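Local coordinates for protein acetylxylan esterase A (Aspergillus awamori, PDB 5X6S) that removes acetyl groups from the backbone of acetylated xylan, acting as a secreted serine esterase of carbohydrate esterase family 1 in plant cell-wall breakdown, at residues P207-A218 against W245-F253; N234-T242 against F253-H264. All coordinates share one frame; numbering follows the deposited sequence.

Interaction 1 of 2, residues P207-A218 against W245-F253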
loop_
_atom_site.group_PDB
_atom_site.type_symbol
_atom_site.label_atom_id
_atom_site.label_comp_id
_atom_site.label_asym_id
_atom_site.label_seq_id
_atom_site.Cartn_x
_atom_site.Cartn_y
_atom_site.Cartn_z
ATOM N N PRO A 207 1.322 32.600 -0.332
ATOM C CA PRO A 207 0.521 31.807 -1.252
ATOM C C PRO A 207 1.269 31.245 -2.460
ATOM O O PRO A 207 0.731 30.376 -3.167
ATOM C CB PRO A 207 -0.595 32.792 -1.715
ATOM C CG PRO A 207 -0.228 34.115 -1.192
ATOM C CD PRO A 207 0.827 33.984 -0.156
ATOM N N GLN A 208 2.469 31.753 -2.736
ATOM C CA GLN A 208 3.311 31.164 -3.792
ATOM C C GLN A 208 3.502 29.639 -3.544
ATOM O O GLN A 208 3.471 28.815 -4.501
ATOM C CB GLN A 208 4.701 31.852 -3.890
ATOM C CG GLN A 208 5.518 31.311 -5.078
ATOM C CD GLN A 208 4.880 31.651 -6.386
ATOM O OE1 GLN A 208 4.430 32.780 -6.564
ATOM N NE2 GLN A 208 4.809 30.716 -7.286
ATOM N N ASN A 209 3.635 29.306 -2.257
ATOM C CA ASN A 209 3.754 27.934 -1.803
ATOM C C ASN A 209 2.610 27.067 -2.199
ATOM O O ASN A 209 2.781 25.873 -2.408
ATOM C CB ASN A 209 3.961 27.893 -0.294
ATOM C CG ASN A 209 5.291 28.447 0.110
ATOM O OD1 ASN A 209 6.343 27.960 -0.338
ATOM N ND2 ASN A 209 5.270 29.431 1.004
ATOM N N TYR A 210 1.412 27.633 -2.366
ATOM C CA TYR A 210 0.345 26.845 -2.926
ATOM C C TYR A 210 0.701 26.417 -4.317
ATOM O O TYR A 210 0.495 25.263 -4.713
ATOM C CB TYR A 210 -0.989 27.643 -2.940
ATOM C CG TYR A 210 -2.090 27.044 -3.770
ATOM C CD1 TYR A 210 -2.881 26.012 -3.286
ATOM C CD2 TYR A 210 -2.396 27.553 -5.038
ATOM C CE1 TYR A 210 -3.882 25.471 -4.041
ATOM C CE2 TYR A 210 -3.419 27.030 -5.794
ATOM C CZ TYR A 210 -4.162 25.990 -5.307
ATOM O OH TYR A 210 -5.194 25.441 -6.058
ATOM N N TYR A 211 1.204 27.354 -5.113
ATOM C CA TYR A 211 1.463 27.023 -6.525
ATOM C C TYR A 211 2.652 26.076 -6.640
ATOM O O TYR A 211 2.641 25.181 -7.460
ATOM C CB TYR A 211 1.674 28.313 -7.349
ATOM C CG TYR A 211 0.394 29.139 -7.375
ATOM C CD1 TYR A 211 -0.685 28.765 -8.152
ATOM C CD2 TYR A 211 0.245 30.235 -6.514
ATOM C CE1 TYR A 211 -1.868 29.532 -8.149
ATOM C CE2 TYR A 211 -0.930 30.964 -6.487
ATOM C CZ TYR A 211 -1.979 30.599 -7.293
ATOM O OH TYR A 211 -3.158 31.320 -7.247
ATOM N N GLU A 212 3.656 26.289 -5.799
ATOM C CA GLU A 212 4.854 25.397 -5.758
ATOM C C GLU A 212 4.478 23.968 -5.393
ATOM O O GLU A 212 5.013 23.031 -5.920
ATOM C CB GLU A 212 5.884 25.942 -4.804
ATOM C CG GLU A 212 6.412 27.316 -5.223
ATOM C CD GLU A 212 6.790 27.356 -6.719
ATOM O OE1 GLU A 212 7.776 26.683 -7.127
ATOM O OE2 GLU A 212 6.069 28.041 -7.482
ATOM N N THR A 213 3.504 23.811 -4.516
ATOM C CA THR A 213 3.011 22.474 -4.129
ATOM C C THR A 213 2.226 21.805 -5.242
ATOM O O THR A 213 2.371 20.598 -5.490
ATOM C CB THR A 213 2.157 22.560 -2.826
ATOM O OG1 THR A 213 2.930 23.158 -1.762
ATOM C CG2 THR A 213 1.689 21.196 -2.415
ATOM N N CYS A 214 1.356 22.565 -5.923
ATOM C CA CYS A 214 0.593 22.014 -7.013
ATOM C C CYS A 214 1.514 21.631 -8.178
ATOM O O CYS A 214 1.306 20.597 -8.807
ATOM C CB CYS A 214 -0.471 23.028 -7.458
ATOM S SG CYS A 214 -1.864 23.183 -6.269
ATOM N N LYS A 215 2.522 22.456 -8.431
ATOM C CA LYS A 215 3.609 22.121 -9.379
ATOM C C LYS A 215 4.242 20.793 -9.003
ATOM O O LYS A 215 4.327 19.873 -9.847
ATOM C CB LYS A 215 4.683 23.196 -9.354
ATOM C CG LYS A 215 4.350 24.504 -10.098
ATOM C CD LYS A 215 5.399 25.524 -9.764
ATOM C CE LYS A 215 5.320 26.779 -10.586
ATOM N NZ LYS A 215 6.433 27.687 -10.148
ATOM N N GLN A 216 4.678 20.687 -7.748
ATOM C CA GLN A 216 5.336 19.454 -7.254
ATOM C C GLN A 216 4.533 18.209 -7.576
ATOM O O GLN A 216 5.036 17.286 -8.256
ATOM C CB GLN A 216 5.581 19.543 -5.772
ATOM C CG GLN A 216 6.198 18.278 -5.192
ATOM C CD GLN A 216 6.784 18.539 -3.809
ATOM O OE1 GLN A 216 6.056 18.811 -2.867
ATOM N NE2 GLN A 216 8.102 18.511 -3.703
ATOM N N TRP A 217 3.259 18.182 -7.167
ATOM C CA TRP A 217 2.456 16.994 -7.388
ATOM C C TRP A 217 2.071 16.748 -8.824
ATOM O O TRP A 217 2.004 15.595 -9.244
ATOM C CB TRP A 217 1.251 16.911 -6.431
ATOM C CG TRP A 217 1.702 16.902 -4.987
ATOM C CD1 TRP A 217 1.436 17.841 -4.044
ATOM C CD2 TRP A 217 2.578 15.951 -4.366
ATOM N NE1 TRP A 217 2.062 17.518 -2.851
ATOM C CE2 TRP A 217 2.755 16.356 -3.023
ATOM C CE3 TRP A 217 3.221 14.787 -4.810
ATOM C CZ2 TRP A 217 3.550 15.641 -2.117
ATOM C CZ3 TRP A 217 4.018 14.069 -3.902
ATOM C CH2 TRP A 217 4.173 14.488 -2.593
ATOM N N ALA A 218 1.843 17.821 -9.578
ATOM C CA ALA A 218 1.677 17.732 -11.031
ATOM C C ALA A 218 2.899 17.005 -11.635
ATOM O O ALA A 218 2.735 16.067 -12.367
ATOM C CB ALA A 218 1.516 19.122 -11.643
ATOM N N TRP A 245 -6.371 18.775 -11.367
ATOM C CA TRP A 245 -5.370 18.436 -12.384
ATOM C C TRP A 245 -5.570 17.015 -12.841
ATOM O O TRP A 245 -5.303 16.682 -13.993
ATOM C CB TRP A 245 -3.963 18.687 -11.892
ATOM C CG TRP A 245 -3.444 20.074 -11.978
ATOM C CD1 TRP A 245 -2.662 20.614 -12.990
ATOM C CD2 TRP A 245 -3.580 21.103 -10.993
ATOM N NE1 TRP A 245 -2.309 21.893 -12.665
ATOM C CE2 TRP A 245 -2.872 22.230 -11.460
ATOM C CE3 TRP A 245 -4.234 21.176 -9.749
ATOM C CZ2 TRP A 245 -2.798 23.423 -10.741
ATOM C CZ3 TRP A 245 -4.177 22.354 -9.052
ATOM C CH2 TRP A 245 -3.466 23.470 -9.544
ATOM N N GLY A 246 -6.081 16.172 -11.944
ATOM C CA GLY A 246 -6.457 14.811 -12.278
ATOM C C GLY A 246 -6.899 14.024 -11.043
ATOM O O GLY A 246 -7.137 14.615 -9.982
ATOM N N ASP A 247 -7.041 12.704 -11.170
ATOM C CA ASP A 247 -7.463 11.858 -10.056
ATOM C C ASP A 247 -6.609 12.033 -8.785
ATOM O O ASP A 247 -7.153 11.900 -7.672
ATOM C CB ASP A 247 -7.441 10.378 -10.446
ATOM C CG ASP A 247 -8.544 10.006 -11.430
ATOM O OD1 ASP A 247 -9.347 10.872 -11.796
ATOM O OD2 ASP A 247 -8.595 8.821 -11.823
ATOM N N SER A 248 -5.319 12.352 -8.943
ATOM C CA SER A 248 -4.373 12.363 -7.822
ATOM C C SER A 248 -3.929 13.753 -7.409
ATOM O O SER A 248 -3.021 13.902 -6.594
ATOM C CB SER A 248 -3.141 11.479 -8.148
ATOM O OG SER A 248 -3.548 10.122 -8.318
ATOM N N LEU A 249 -4.548 14.800 -7.998
ATOM C CA LEU A 249 -4.226 16.144 -7.593
ATOM C C LEU A 249 -5.359 17.142 -7.824
ATOM O O LEU A 249 -5.780 17.362 -8.975
ATOM C CB LEU A 249 -2.959 16.687 -8.268
ATOM C CG LEU A 249 -2.613 18.101 -7.909
ATOM C CD1 LEU A 249 -2.239 18.334 -6.419
ATOM C CD2 LEU A 249 -1.499 18.660 -8.776
ATOM N N GLN A 250 -5.788 17.770 -6.735
ATOM C CA GLN A 250 -6.581 18.961 -6.831
ATOM C C GLN A 250 -6.116 20.044 -5.877
ATOM O O GLN A 250 -5.570 19.755 -4.801
ATOM C CB GLN A 250 -8.056 18.646 -6.716
ATOM C CG GLN A 250 -8.527 18.217 -5.375
ATOM C CD GLN A 250 -10.005 17.916 -5.302
ATOM O OE1 GLN A 250 -10.704 18.491 -4.509
ATOM N NE2 GLN A 250 -10.450 16.970 -6.057
ATOM N N GLY A 251 -6.282 21.294 -6.286
ATOM C CA GLY A 251 -5.875 22.413 -5.473
ATOM C C GLY A 251 -7.125 23.242 -5.152
ATOM O O GLY A 251 -8.016 23.355 -6.003
ATOM N N ILE A 252 -7.167 23.812 -3.951
ATOM C CA ILE A 252 -8.313 24.636 -3.535
ATOM C C ILE A 252 -7.735 25.934 -3.003
ATOM O O ILE A 252 -7.069 25.964 -1.971
ATOM C CB ILE A 252 -9.236 23.896 -2.509
ATOM C CG1 ILE A 252 -9.749 22.626 -3.149
ATOM C CG2 ILE A 252 -10.387 24.807 -2.060
ATOM C CD1 ILE A 252 -9.964 21.491 -2.248
ATOM N N PHE A 253 -7.914 27.017 -3.766
ATOM C CA PHE A 253 -7.373 28.319 -3.387
ATOM C C PHE A 253 -8.508 29.159 -2.796
ATOM O O PHE A 253 -9.511 29.392 -3.480
ATOM C CB PHE A 253 -6.732 29.046 -4.594
ATOM C CG PHE A 253 -5.774 30.140 -4.226
ATOM C CD1 PHE A 253 -4.603 29.864 -3.521
ATOM C CD2 PHE A 253 -5.996 31.462 -4.653
ATOM C CE1 PHE A 253 -3.686 30.869 -3.247
ATOM C CE2 PHE A 253 -5.097 32.490 -4.352
ATOM C CZ PHE A 253 -3.935 32.205 -3.639
#
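Phe253 lies among Pro207, Tyr210 and Tyr211. The Tyr210 ring meets it obliquely, planes at 39°, with Phe253 CD1 above one face of the tyrosine, 3.5 Å from Tyr210 CD2. From another side the Tyr211 hydroxyl sits over the centre of the Phe253 ring, Tyr211 OH to Phe253 CE2 3.7 Å, while Pro207 CB fits against the edge of that ring at CZ. With its CG anti to the backbone N (chi1 167°), Tyr210 reaches the strand, where its OH lies 3.1 Å from Gly251 C; the missing side chain of Gly251 suits this spot, which Cys214 SG also approaches. SG sits above the rim of the opposite face of the Tyr210 ring, and Cys214 SG to Trp245 CH2 is 3.7 Å, an oblique sulfur-aromatic contact suited to a small, polarisable side chain. Farther along, Leu249 divides its branches: CD1 packs on Trp217 CB at 3.8 Å, and CD2 lies against the helix backbone, 3.4 Å from Cys214 O. No hydrogen bond crosses the contact. The backbone N atoms of Trp245 and Gly246 both donate to Leu249 O, a classic beta bulge, and Trp245 NE1 bonds to Tyr225 O. Segments 208-218 and 249-253 run nearly antiparallel (171°, axes 9.0 Å apart at closest), the helix packing on one face of the alpha/beta-hydrolase sheet at strand 249-254, which pairs with strands 193-199 and 240-246; Lys215 and Gln216 touch helix 173-182.

Interaction 2 of 2, residues N234-T242 against F253-H264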
loop_
_atom_site.group_PDB
_atom_site.type_symbol
_atom_site.label_atom_id
_atom_site.label_comp_id
_atom_site.label_asym_id
_atom_site.label_seq_id
_atom_site.Cartn_x
_atom_site.Cartn_y
_atom_site.Cartn_z
ATOM N N ASN A 234 -16.352 28.863 -6.666
ATOM C CA ASN A 234 -17.116 28.822 -5.393
ATOM C C ASN A 234 -17.300 27.384 -4.873
ATOM O O ASN A 234 -18.400 26.960 -4.504
ATOM C CB ASN A 234 -18.488 29.544 -5.565
ATOM C CG ASN A 234 -18.314 31.005 -5.915
ATOM O OD1 ASN A 234 -17.558 31.741 -5.236
ATOM N ND2 ASN A 234 -18.953 31.432 -7.015
ATOM N N THR A 235 -16.204 26.634 -4.919
ATOM C CA THR A 235 -16.201 25.218 -4.582
ATOM C C THR A 235 -14.957 24.965 -3.702
ATOM O O THR A 235 -13.860 25.274 -4.116
ATOM C CB THR A 235 -16.138 24.377 -5.874
ATOM O OG1 THR A 235 -17.288 24.627 -6.704
ATOM C CG2 THR A 235 -16.062 22.855 -5.564
ATOM N N PRO A 236 -15.122 24.447 -2.461
ATOM C CA PRO A 236 -16.369 23.965 -1.820
ATOM C C PRO A 236 -17.318 25.047 -1.305
ATOM O O PRO A 236 -18.403 24.704 -0.858
ATOM C CB PRO A 236 -15.846 23.115 -0.643
ATOM C CG PRO A 236 -14.605 23.846 -0.258
ATOM C CD PRO A 236 -13.966 24.308 -1.553
ATOM N N GLN A 237 -16.934 26.324 -1.350
ATOM C CA GLN A 237 -17.832 27.429 -0.877
ATOM C C GLN A 237 -17.441 28.732 -1.568
ATOM O O GLN A 237 -16.434 28.774 -2.281
ATOM C CB GLN A 237 -17.717 27.639 0.646
ATOM C CG GLN A 237 -16.430 28.337 1.108
ATOM C CD GLN A 237 -16.184 28.192 2.592
ATOM O OE1 GLN A 237 -15.953 27.100 3.051
ATOM N NE2 GLN A 237 -16.207 29.275 3.327
ATOM N N THR A 238 -18.195 29.804 -1.280
ATOM C CA THR A 238 -17.965 31.120 -1.868
ATOM C C THR A 238 -16.526 31.538 -1.691
ATOM O O THR A 238 -15.969 31.446 -0.590
ATOM C CB THR A 238 -18.926 32.178 -1.244
ATOM O OG1 THR A 238 -20.262 31.734 -1.472
ATOM C CG2 THR A 238 -18.714 33.574 -1.826
ATOM N N ASN A 239 -15.917 31.969 -2.805
ATOM C CA ASN A 239 -14.583 32.508 -2.840
ATOM C C ASN A 239 -13.464 31.470 -2.686
ATOM O O ASN A 239 -12.294 31.829 -2.626
ATOM C CB ASN A 239 -14.407 33.642 -1.855
ATOM C CG ASN A 239 -15.125 34.915 -2.318
ATOM O OD1 ASN A 239 -15.316 35.141 -3.519
ATOM N ND2 ASN A 239 -15.536 35.724 -1.368
ATOM N N TYR A 240 -13.858 30.199 -2.634
ATOM C CA TYR A 240 -12.903 29.124 -2.790
ATOM C C TYR A 240 -12.988 28.653 -4.254
ATOM O O TYR A 240 -14.069 28.521 -4.802
ATOM C CB TYR A 240 -13.284 27.971 -1.884
ATOM C CG TYR A 240 -12.927 28.116 -0.433
ATOM C CD1 TYR A 240 -13.329 29.210 0.309
ATOM C CD2 TYR A 240 -12.226 27.102 0.231
ATOM C CE1 TYR A 240 -13.017 29.320 1.652
ATOM C CE2 TYR A 240 -11.895 27.212 1.582
ATOM C CZ TYR A 240 -12.312 28.290 2.299
ATOM O OH TYR A 240 -11.991 28.383 3.651
ATOM N N GLU A 241 -11.857 28.330 -4.865
ATOM C CA GLU A 241 -11.905 27.774 -6.220
ATOM C C GLU A 241 -11.122 26.482 -6.306
ATOM O O GLU A 241 -9.971 26.451 -5.912
ATOM C CB GLU A 241 -11.293 28.781 -7.217
ATOM C CG GLU A 241 -11.321 28.334 -8.692
ATOM C CD GLU A 241 -10.419 29.230 -9.553
ATOM O OE1 GLU A 241 -9.163 29.261 -9.292
ATOM O OE2 GLU A 241 -10.939 29.949 -10.445
ATOM N N THR A 242 -11.756 25.442 -6.842
ATOM C CA THR A 242 -11.137 24.119 -6.965
ATOM C C THR A 242 -10.609 23.895 -8.388
ATOM O O THR A 242 -11.343 24.022 -9.344
ATOM C CB THR A 242 -12.127 23.000 -6.574
ATOM O OG1 THR A 242 -12.543 23.184 -5.206
ATOM C CG2 THR A 242 -11.490 21.647 -6.665
ATOM N N PHE A 253 -7.914 27.017 -3.766
ATOM C CA PHE A 253 -7.373 28.319 -3.387
ATOM C C PHE A 253 -8.508 29.159 -2.796
ATOM O O PHE A 253 -9.511 29.392 -3.480
ATOM C CB PHE A 253 -6.732 29.046 -4.594
ATOM C CG PHE A 253 -5.774 30.140 -4.226
ATOM C CD1 PHE A 253 -4.603 29.864 -3.521
ATOM C CD2 PHE A 253 -5.996 31.462 -4.653
ATOM C CE1 PHE A 253 -3.686 30.869 -3.247
ATOM C CE2 PHE A 253 -5.097 32.490 -4.352
ATOM C CZ PHE A 253 -3.935 32.205 -3.639
ATOM N N ALA A 254 -8.318 29.586 -1.546
ATOM C CA ALA A 254 -9.339 30.343 -0.773
ATOM C C ALA A 254 -9.030 31.854 -0.774
ATOM O O ALA A 254 -8.200 32.347 -0.025
ATOM C CB ALA A 254 -9.389 29.823 0.658
ATOM N N THR A 255 -9.703 32.589 -1.652
ATOM C CA THR A 255 -9.506 34.027 -1.720
ATOM C C THR A 255 -10.057 34.731 -0.493
ATOM O O THR A 255 -11.201 34.479 -0.071
ATOM C CB THR A 255 -10.137 34.617 -3.024
ATOM O OG1 THR A 255 -9.516 33.997 -4.151
ATOM C CG2 THR A 255 -9.967 36.134 -3.098
ATOM N N GLY A 256 -9.209 35.581 0.080
ATOM C CA GLY A 256 -9.507 36.352 1.277
ATOM C C GLY A 256 -9.247 35.652 2.595
ATOM O O GLY A 256 -9.532 36.206 3.650
ATOM N N VAL A 257 -8.716 34.420 2.534
ATOM C CA VAL A 257 -8.397 33.625 3.738
ATOM C C VAL A 257 -6.881 33.630 3.969
ATOM O O VAL A 257 -6.068 33.562 3.015
ATOM C CB VAL A 257 -8.955 32.164 3.609
ATOM C CG1 VAL A 257 -8.601 31.276 4.816
ATOM C CG2 VAL A 257 -10.456 32.169 3.366
ATOM N N GLY A 258 -6.497 33.787 5.224
ATOM C CA GLY A 258 -5.104 33.760 5.617
ATOM C C GLY A 258 -4.633 32.403 6.162
ATOM O O GLY A 258 -5.023 31.335 5.661
ATOM N N HIS A 259 -3.772 32.484 7.153
ATOM C CA HIS A 259 -3.175 31.310 7.773
ATOM C C HIS A 259 -3.983 30.892 8.976
ATOM O O HIS A 259 -4.068 31.660 9.923
ATOM C CB HIS A 259 -1.740 31.628 8.209
ATOM C CG HIS A 259 -0.890 30.410 8.398
ATOM N ND1 HIS A 259 -0.464 29.623 7.349
ATOM C CD2 HIS A 259 -0.413 29.828 9.524
ATOM C CE1 HIS A 259 0.250 28.612 7.822
ATOM N NE2 HIS A 259 0.308 28.723 9.134
ATOM N N THR A 260 -4.607 29.713 8.979
ATOM C CA THR A 260 -4.667 28.737 7.884
ATOM C C THR A 260 -6.084 28.721 7.290
ATOM O O THR A 260 -7.009 29.368 7.802
ATOM C CB THR A 260 -4.415 27.297 8.438
ATOM O OG1 THR A 260 -5.352 27.038 9.483
ATOM C CG2 THR A 260 -3.028 27.143 9.001
ATOM N N VAL A 261 -6.254 27.976 6.215
ATOM C CA VAL A 261 -7.560 27.652 5.703
ATOM C C VAL A 261 -8.199 26.713 6.742
ATOM O O VAL A 261 -7.605 25.680 7.093
ATOM C CB VAL A 261 -7.500 26.924 4.341
ATOM C CG1 VAL A 261 -8.891 26.462 3.907
ATOM C CG2 VAL A 261 -6.855 27.800 3.241
ATOM N N PRO A 262 -9.383 27.075 7.245
ATOM C CA PRO A 262 -10.030 26.212 8.272
ATOM C C PRO A 262 -10.302 24.830 7.699
ATOM O O PRO A 262 -10.603 24.715 6.532
ATOM C CB PRO A 262 -11.390 26.890 8.546
ATOM C CG PRO A 262 -11.449 28.121 7.675
ATOM C CD PRO A 262 -10.166 28.283 6.906
ATOM N N ILE A 263 -10.242 23.799 8.537
ATOM C CA ILE A 263 -10.479 22.450 8.103
ATOM C C ILE A 263 -11.921 22.292 7.632
ATOM O O ILE A 263 -12.863 22.728 8.298
ATOM C CB ILE A 263 -10.270 21.470 9.290
ATOM C CG1 ILE A 263 -8.830 21.471 9.767
ATOM C CG2 ILE A 263 -10.707 20.062 8.900
ATOM C CD1 ILE A 263 -8.641 20.772 11.104
ATOM N N HIS A 264 -12.114 21.666 6.474
ATOM C CA HIS A 264 -13.416 21.362 5.979
ATOM C C HIS A 264 -13.579 19.851 6.174
ATOM O O HIS A 264 -13.369 19.061 5.249
ATOM C CB HIS A 264 -13.571 21.745 4.501
ATOM C CG HIS A 264 -13.610 23.223 4.255
ATOM N ND1 HIS A 264 -12.642 24.089 4.717
ATOM C CD2 HIS A 264 -14.531 23.990 3.627
ATOM C CE1 HIS A 264 -12.958 25.327 4.373
ATOM N NE2 HIS A 264 -14.098 25.289 3.703
HETATM O O HOH W 1 -9.950 31.445 -5.078
#
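Tyr240 faces Ala254, its antiparallel non-hydrogen-bonded partner. From Tyr240 CB the side chain turns with CG anti to the carbonyl carbon (chi1 -79°), which carries the ring across the neighbouring strand. From CG outward every ring carbon lies near Ala254 CB, a CH-pi contact with the methyl 3.6 Å from the ring centroid and almost on its normal; alanine is small enough to fit against this face. CE1 approaches Val257 CG2, whereas CE2 meets both Val261 CG1 and His264 CE1. At the tip, Tyr240 OH touches Val261 CG1 and Pro262 CD and comes within 3.3 Å of His264 CE1, near the imidazole plane; the two rings meet obliquely, planes at 55°. His264 NE2 donates to Gln237 OE1 at 2.7 Å (154°), and His264 ND1 to Pro262 O at 2.8 Å. One residue along, Glu241 and Phe253 form a hydrogen-bonded pair with two backbone bonds. A water joins Phe253 O to Thr255 OG1. With both nitrogens donating, His264 is consistent with an imidazolium, its rotation fixed by two carbonyl acceptors. Thr255 N to Asn239 O (2.9 Å) and His264 NE2 to Gln237 OE1 join the two ends of the loop carrying His259, which hydrogen-bonds Ser119 and Asp202 in a probable catalytic triad, to segment 234-242.

Interaction 1 is mostly core and interaction 2 partly surface, yet both depend on the hairpin of strands 240-246 and 249-254. Phe253 belongs to both: its side chain serves the helix contact, its backbone the pairing with Glu241. On the other side of the sheet Ile252 packs against Pro236, Tyr240 and Thr242, so the strand residues of interaction 1 also touch the first segment of interaction 2. The chemistry follows the place in the fold. Between helix and sheet, rings, sulfur and aliphatic branches meet without a crossing hydrogen bond; at the open end of the hairpin, away from its turn, backbone pairing, a water and a histidine-glutamine bond accompany the apolar packing round one tyrosine ring.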